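Local coordinates for protein putative S41 protease (Bacteroides fragilis NCTC 9343, PDB 3K50) that is probably a serine peptidase of family S41 that cleaves peptide bonds, although its substrate and physiological role are unknown, at residues Asp173-Phe179 / Tyr191-Glu196; Leu212-Phe216 / Leu244-Leu249. The contacts are given in a common frame with arbitrary orientation. Where two conformers were deposited one is given. Residues are numbered along the deposited sequence.

Interaction 1: Asp173-Phe179 / Tyr191-Glu196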
loop_
_atom_site.group_PDB
_atom_site.type_symbol
_atom_site.label_atom_id
_atom_site.label_comp_id
_atom_site.label_asym_id
_atom_site.label_seq_id
_atom_site.Cartn_x
_atom_site.Cartn_y
_atom_site.Cartn_z
ATOM N N ASP A 173 -9.683 -8.360 -0.390
ATOM C CA ASP A 173 -9.635 -7.103 -1.132
ATOM C C ASP A 173 -8.720 -7.238 -2.357
ATOM O O ASP A 173 -7.569 -7.631 -2.230
ATOM C CB ASP A 173 -9.152 -5.947 -0.233
ATOM C CG ASP A 173 -9.271 -4.577 -0.925
ATOM O OD1 ASP A 173 -10.242 -4.390 -1.668
ATOM O OD2 ASP A 173 -8.409 -3.694 -0.758
ATOM N N LYS A 174 -9.239 -6.887 -3.524
ATOM C CA LYS A 174 -8.507 -6.972 -4.808
ATOM C C LYS A 174 -7.569 -5.759 -5.071
ATOM O O LYS A 174 -7.939 -4.608 -4.854
ATOM C CB LYS A 174 -9.530 -7.169 -5.936
ATOM C CG LYS A 174 -10.225 -8.570 -5.821
ATOM C CD LYS A 174 -11.289 -8.869 -6.923
ATOM N N PRO A 175 -6.324 -6.006 -5.517
ATOM C CA PRO A 175 -5.437 -4.851 -5.725
ATOM C C PRO A 175 -5.864 -3.771 -6.736
ATOM O O PRO A 175 -5.593 -2.583 -6.481
ATOM C CB PRO A 175 -4.132 -5.488 -6.220
ATOM C CG PRO A 175 -4.223 -6.909 -5.843
ATOM C CD PRO A 175 -5.651 -7.272 -5.801
ATOM N N VAL A 176 -6.483 -4.160 -7.853
ATOM C CA VAL A 176 -6.948 -3.195 -8.853
ATOM C C VAL A 176 -8.228 -2.600 -8.292
ATOM O O VAL A 176 -9.341 -3.120 -8.508
ATOM C CB VAL A 176 -7.188 -3.817 -10.203
ATOM C CG1 VAL A 176 -7.793 -2.794 -11.156
ATOM C CG2 VAL A 176 -5.883 -4.375 -10.777
ATOM N N HIS A 177 -8.055 -1.534 -7.532
ATOM C CA HIS A 177 -9.187 -0.922 -6.771
ATOM C C HIS A 177 -10.056 0.016 -7.535
ATOM O O HIS A 177 -11.278 0.026 -7.369
ATOM C CB HIS A 177 -8.623 -0.205 -5.550
ATOM C CG HIS A 177 -9.668 0.343 -4.639
ATOM N ND1 HIS A 177 -10.555 -0.463 -3.961
ATOM C CD2 HIS A 177 -9.979 1.621 -4.317
ATOM C CE1 HIS A 177 -11.356 0.308 -3.241
ATOM N NE2 HIS A 177 -11.027 1.575 -3.442
ATOM N N ARG A 178 -9.456 0.812 -8.395
ATOM C CA ARG A 178 -10.245 1.711 -9.226
ATOM C C ARG A 178 -9.450 2.034 -10.515
ATOM O O ARG A 178 -8.211 2.173 -10.475
ATOM C CB ARG A 178 -10.572 3.001 -8.455
ATOM C CG ARG A 178 -12.010 3.585 -8.674
ATOM C CD ARG A 178 -13.110 2.696 -8.049
ATOM N NE ARG A 178 -13.642 3.038 -6.701
ATOM C CZ ARG A 178 -14.127 2.150 -5.804
ATOM N NH1 ARG A 178 -13.982 0.820 -5.942
ATOM N NH2 ARG A 178 -14.650 2.604 -4.671
ATOM N N PHE A 179 -10.228 2.207 -11.587
ATOM C CA PHE A 179 -9.803 2.448 -12.969
ATOM C C PHE A 179 -10.558 3.590 -13.605
ATOM O O PHE A 179 -11.782 3.714 -13.424
ATOM C CB PHE A 179 -10.162 1.214 -13.803
ATOM C CG PHE A 179 -9.962 1.369 -15.302
ATOM C CD1 PHE A 179 -10.965 1.903 -16.123
ATOM C CD2 PHE A 179 -8.786 0.911 -15.901
ATOM C CE1 PHE A 179 -10.792 2.016 -17.536
ATOM C CE2 PHE A 179 -8.608 1.006 -17.287
ATOM C CZ PHE A 179 -9.633 1.575 -18.106
ATOM N N TYR A 191 -6.012 6.560 -15.037
ATOM C CA TYR A 191 -5.933 6.654 -13.572
ATOM C C TYR A 191 -6.068 5.229 -13.008
ATOM O O TYR A 191 -7.029 4.508 -13.317
ATOM C CB TYR A 191 -7.036 7.562 -12.982
ATOM C CG TYR A 191 -7.124 7.461 -11.467
ATOM C CD1 TYR A 191 -6.178 8.091 -10.667
ATOM C CD2 TYR A 191 -8.122 6.742 -10.852
ATOM C CE1 TYR A 191 -6.221 8.022 -9.295
ATOM C CE2 TYR A 191 -8.164 6.628 -9.450
ATOM C CZ TYR A 191 -7.228 7.273 -8.697
ATOM O OH TYR A 191 -7.228 7.173 -7.359
ATOM N N LEU A 192 -5.107 4.833 -12.207
ATOM C CA LEU A 192 -5.155 3.548 -11.555
ATOM C C LEU A 192 -4.858 3.629 -10.070
ATOM O O LEU A 192 -3.774 4.021 -9.677
ATOM C CB LEU A 192 -4.138 2.593 -12.200
ATOM C CG LEU A 192 -3.972 1.160 -11.671
ATOM C CD1 LEU A 192 -5.215 0.331 -11.996
ATOM C CD2 LEU A 192 -2.772 0.525 -12.272
HETATM N N MSE A 193 -5.828 3.187 -9.275
HETATM C CA MSE A 193 -5.683 3.015 -7.831
HETATM C C MSE A 193 -5.331 1.519 -7.602
HETATM O O MSE A 193 -6.207 0.670 -7.645
HETATM C CB MSE A 193 -6.950 3.457 -7.111
HETATM C CG MSE A 193 -6.762 3.766 -5.679
HETATM SE SE MSE A 193 -6.049 2.397 -4.457
HETATM C CE MSE A 193 -5.866 3.595 -2.913
ATOM N N TYR A 194 -4.026 1.241 -7.422
ATOM C CA TYR A 194 -3.467 -0.115 -7.299
ATOM C C TYR A 194 -2.979 -0.257 -5.882
ATOM O O TYR A 194 -2.012 0.396 -5.492
ATOM C CB TYR A 194 -2.300 -0.305 -8.267
ATOM C CG TYR A 194 -1.675 -1.703 -8.273
ATOM C CD1 TYR A 194 -2.363 -2.770 -8.754
ATOM C CD2 TYR A 194 -0.355 -1.903 -7.890
ATOM C CE1 TYR A 194 -1.768 -4.077 -8.814
ATOM C CE2 TYR A 194 0.254 -3.171 -7.939
ATOM C CZ TYR A 194 -0.448 -4.241 -8.409
ATOM O OH TYR A 194 0.141 -5.479 -8.473
ATOM N N ASN A 195 -3.622 -1.115 -5.103
ATOM C CA ASN A 195 -3.404 -1.049 -3.637
ATOM C C ASN A 195 -2.494 -2.075 -2.993
ATOM O O ASN A 195 -2.207 -1.949 -1.830
ATOM C CB ASN A 195 -4.778 -1.058 -2.923
ATOM C CG ASN A 195 -4.765 -0.282 -1.602
ATOM O OD1 ASN A 195 -4.218 0.797 -1.531
ATOM N ND2 ASN A 195 -5.325 -0.865 -0.561
ATOM N N GLU A 196 -2.031 -3.065 -3.750
ATOM C CA GLU A 196 -1.214 -4.106 -3.189
ATOM C C GLU A 196 -0.526 -4.853 -4.306
ATOM O O GLU A 196 -1.152 -5.177 -5.302
ATOM C CB GLU A 196 -2.087 -5.088 -2.377
ATOM C CG GLU A 196 -1.303 -6.014 -1.590
ATOM C CD GLU A 196 -2.128 -7.087 -0.890
ATOM O OE1 GLU A 196 -3.342 -7.222 -1.143
ATOM O OE2 GLU A 196 -1.514 -7.813 -0.086
HETATM O O HOH W 1 -5.839 -4.000 -0.900
HETATM O O HOH W 2 -5.233 -6.087 -2.317
#
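An antiparallel beta hairpin with a classic beta bulge brings 173-179 against 191-196 at the edge of the mixed sheet of the S41 protease domain. Val176 sits at the centre of an inverse gamma turn, and beyond it His177 and Arg178 both face Met193 (selenomethionine): Met193 O accepts a hydrogen bond from His177 N at 2.9 Å and a weak one from Arg178 N at 3.3 Å. At the bulge the His177 side chain stands beside the long Met193 side chain, whose SE comes within 3.8 Å of His177 CB; Tyr96 stacks on the imidazole. On the face bearing Val176 and Phe179, branched Val176 fits between Leu192 and Tyr194 of the partner strand: CG1 meets Leu192 CD1 at 4.1 Å, while CG2 reaches the ring edge of Tyr194 at CD1, 4.4 Å away. Pro175, a compact ring suited to the bend, brings CB within 3.8 Å of Tyr194 CE1, and its O accepts Asn195 N at 2.8 Å. Where the strands part, water fills the gap. One molecule joins Asp173 OD2, also hydrogen-bonded to Tyr96 OH, to Asn195 ND2; the other donates to Asp173 O at 2.8 Å and to Glu196 OE1 at 2.5 Å.

Interaction 2: Leu212-Phe216 / Leu244-Leu249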
loop_
_atom_site.group_PDB
_atom_site.type_symbol
_atom_site.label_atom_id
_atom_site.label_comp_id
_atom_site.label_asym_id
_atom_site.label_seq_id
_atom_site.Cartn_x
_atom_site.Cartn_y
_atom_site.Cartn_z
ATOM N N LEU A 212 -4.750 -6.655 -13.661
ATOM C CA LEU A 212 -3.869 -5.497 -13.993
ATOM C C LEU A 212 -3.623 -5.398 -15.513
ATOM O O LEU A 212 -3.720 -4.318 -16.098
ATOM C CB LEU A 212 -2.536 -5.562 -13.221
ATOM C CG LEU A 212 -1.519 -4.431 -13.312
ATOM C CD1 LEU A 212 -2.076 -3.160 -12.678
ATOM C CD2 LEU A 212 -0.201 -4.787 -12.612
ATOM N N ARG A 213 -3.343 -6.527 -16.157
ATOM C CA ARG A 213 -3.155 -6.565 -17.586
ATOM C C ARG A 213 -4.378 -6.067 -18.286
ATOM O O ARG A 213 -4.282 -5.384 -19.315
ATOM C CB ARG A 213 -2.871 -7.981 -18.091
ATOM C CG ARG A 213 -1.480 -8.477 -17.730
ATOM C CD ARG A 213 -1.222 -9.873 -18.200
ATOM N NE ARG A 213 0.173 -10.277 -17.851
ATOM C CZ ARG A 213 0.545 -11.082 -16.829
ATOM N NH1 ARG A 213 -0.328 -11.632 -16.001
ATOM N NH2 ARG A 213 1.834 -11.334 -16.604
ATOM N N ARG A 214 -5.532 -6.452 -17.770
ATOM C CA ARG A 214 -6.784 -6.105 -18.425
ATOM C C ARG A 214 -7.004 -4.607 -18.419
ATOM O O ARG A 214 -7.498 -4.080 -19.396
ATOM C CB ARG A 214 -7.942 -6.834 -17.752
ATOM C CG ARG A 214 -9.291 -6.654 -18.471
ATOM C CD ARG A 214 -10.275 -7.803 -18.249
ATOM N NE ARG A 214 -10.370 -8.225 -16.851
ATOM C CZ ARG A 214 -9.740 -9.268 -16.288
ATOM N NH1 ARG A 214 -8.924 -10.104 -16.958
ATOM N NH2 ARG A 214 -9.941 -9.487 -15.006
ATOM N N ALA A 215 -6.680 -3.962 -17.299
ATOM C CA ALA A 215 -6.744 -2.531 -17.131
ATOM C C ALA A 215 -5.807 -1.851 -18.165
ATOM O O ALA A 215 -6.199 -0.893 -18.848
ATOM C CB ALA A 215 -6.299 -2.162 -15.668
ATOM N N PHE A 216 -4.575 -2.363 -18.292
ATOM C CA PHE A 216 -3.620 -1.756 -19.243
ATOM C C PHE A 216 -4.081 -1.939 -20.728
ATOM O O PHE A 216 -3.953 -1.030 -21.546
ATOM C CB PHE A 216 -2.203 -2.236 -18.958
ATOM C CG PHE A 216 -1.492 -1.421 -17.929
ATOM C CD1 PHE A 216 -1.823 -1.512 -16.584
ATOM C CD2 PHE A 216 -0.543 -0.510 -18.299
ATOM C CE1 PHE A 216 -1.217 -0.693 -15.663
ATOM C CE2 PHE A 216 0.125 0.256 -17.378
ATOM C CZ PHE A 216 -0.216 0.178 -16.056
ATOM N N LEU A 244 6.125 -6.361 -13.525
ATOM C CA LEU A 244 5.026 -6.343 -14.515
ATOM C C LEU A 244 4.490 -4.903 -14.754
ATOM O O LEU A 244 4.458 -4.417 -15.892
ATOM C CB LEU A 244 3.877 -7.270 -14.068
ATOM C CG LEU A 244 2.577 -7.246 -14.914
ATOM C CD1 LEU A 244 2.837 -7.605 -16.372
ATOM C CD2 LEU A 244 1.475 -8.104 -14.353
ATOM N N LEU A 245 4.158 -4.222 -13.655
ATOM C CA LEU A 245 3.657 -2.845 -13.663
ATOM C C LEU A 245 4.644 -1.893 -14.393
ATOM O O LEU A 245 4.283 -1.114 -15.294
ATOM C CB LEU A 245 3.413 -2.387 -12.219
ATOM C CG LEU A 245 2.825 -0.992 -12.041
ATOM C CD1 LEU A 245 1.449 -0.799 -12.843
ATOM C CD2 LEU A 245 2.694 -0.622 -10.554
ATOM N N CYS A 246 5.907 -1.941 -14.006
ATOM C CA CYS A 246 6.898 -1.113 -14.668
ATOM C C CYS A 246 7.029 -1.365 -16.125
ATOM O O CYS A 246 7.187 -0.428 -16.900
ATOM C CB CYS A 246 8.266 -1.356 -14.052
ATOM S SG CYS A 246 8.412 -0.688 -12.348
ATOM N N THR A 247 6.992 -2.650 -16.507
ATOM C CA THR A 247 7.178 -3.039 -17.887
ATOM C C THR A 247 6.059 -2.405 -18.726
ATOM O O THR A 247 6.276 -1.958 -19.843
ATOM C CB THR A 247 7.280 -4.603 -17.981
ATOM O OG1 THR A 247 8.547 -5.045 -17.408
ATOM C CG2 THR A 247 7.137 -5.130 -19.452
HETATM N N MSE A 248 4.862 -2.323 -18.153
HETATM C CA MSE A 248 3.718 -1.834 -18.901
HETATM C C MSE A 248 3.598 -0.293 -18.932
HETATM O O MSE A 248 2.935 0.250 -19.824
HETATM C CB MSE A 248 2.437 -2.519 -18.411
HETATM C CG MSE A 248 2.327 -4.014 -18.756
HETATM SE SE MSE A 248 0.637 -4.900 -18.554
HETATM C CE MSE A 248 0.419 -4.597 -16.728
ATOM N N LEU A 249 4.254 0.414 -18.018
ATOM C CA LEU A 249 4.213 1.892 -18.005
ATOM C C LEU A 249 5.324 2.500 -18.838
ATOM O O LEU A 249 5.144 3.551 -19.416
ATOM C CB LEU A 249 4.358 2.435 -16.574
ATOM C CG LEU A 249 3.253 2.177 -15.571
ATOM C CD1 LEU A 249 3.652 2.369 -14.092
ATOM C CD2 LEU A 249 2.069 3.167 -15.966
#
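The helical segments 212-216 and 244-249 run nearly parallel (10°), their axes 11.1 Å apart at closest approach. Their parent helices, 207-221 and 239-249 of the S41 family region, pack side by side against the mixed sheet, Leu212 and Phe216 on Leu192 of strand 187-194, Leu245 and Leu249 on strand 226-230. Aliphatic contacts come first: Leu212 CD2 lies 4.1 Å from Leu244 CD2, and Leu212 CD1 4.2 Å from Leu245 CD1; leucine's branched end fills the space facing both. Aromatic contacts centre on Phe216, whose broad ring reaches across the gap. Flexible Met248 (selenomethionine) lays CE over its face, 4.2 Å from the centroid of Phe216, a CH-pi contact within a Met-aromatic pair; Leu249 CD2 approaches Phe216 CZ at the ring edge, 3.8 Å away. The one charged participant, Arg213, runs its stem past Met248, while its guanidinium is satisfied by Asp210 (salt bridge) and Leu281 O. With no hydrogen bond between the segments, shape fit and apolar burial must hold them.

Both contacts belong to the alpha/beta body of the S41 domain, but at different layers. Interaction 1 is partly buried and joins two strands of one sheet through backbone hydrogen bonds, with water and polar side chains at its frayed end. Interaction 2 is wholly buried and joins helices 207-221 and 239-249 by apolar packing. Strand 187-194 is followed in the chain by helix 207-221, which packs back on the hairpin: Leu192 CD2 lies 3.8 Å from Leu212 CD1 and 3.9 Å from Phe216 CE1, while Phe179 CE2 is 3.4 Å from Ala215 O. Thus Leu212 and Phe216 serve both the helix pair and the sheet, and Leu192, Val176 and Phe179 link the two contacts.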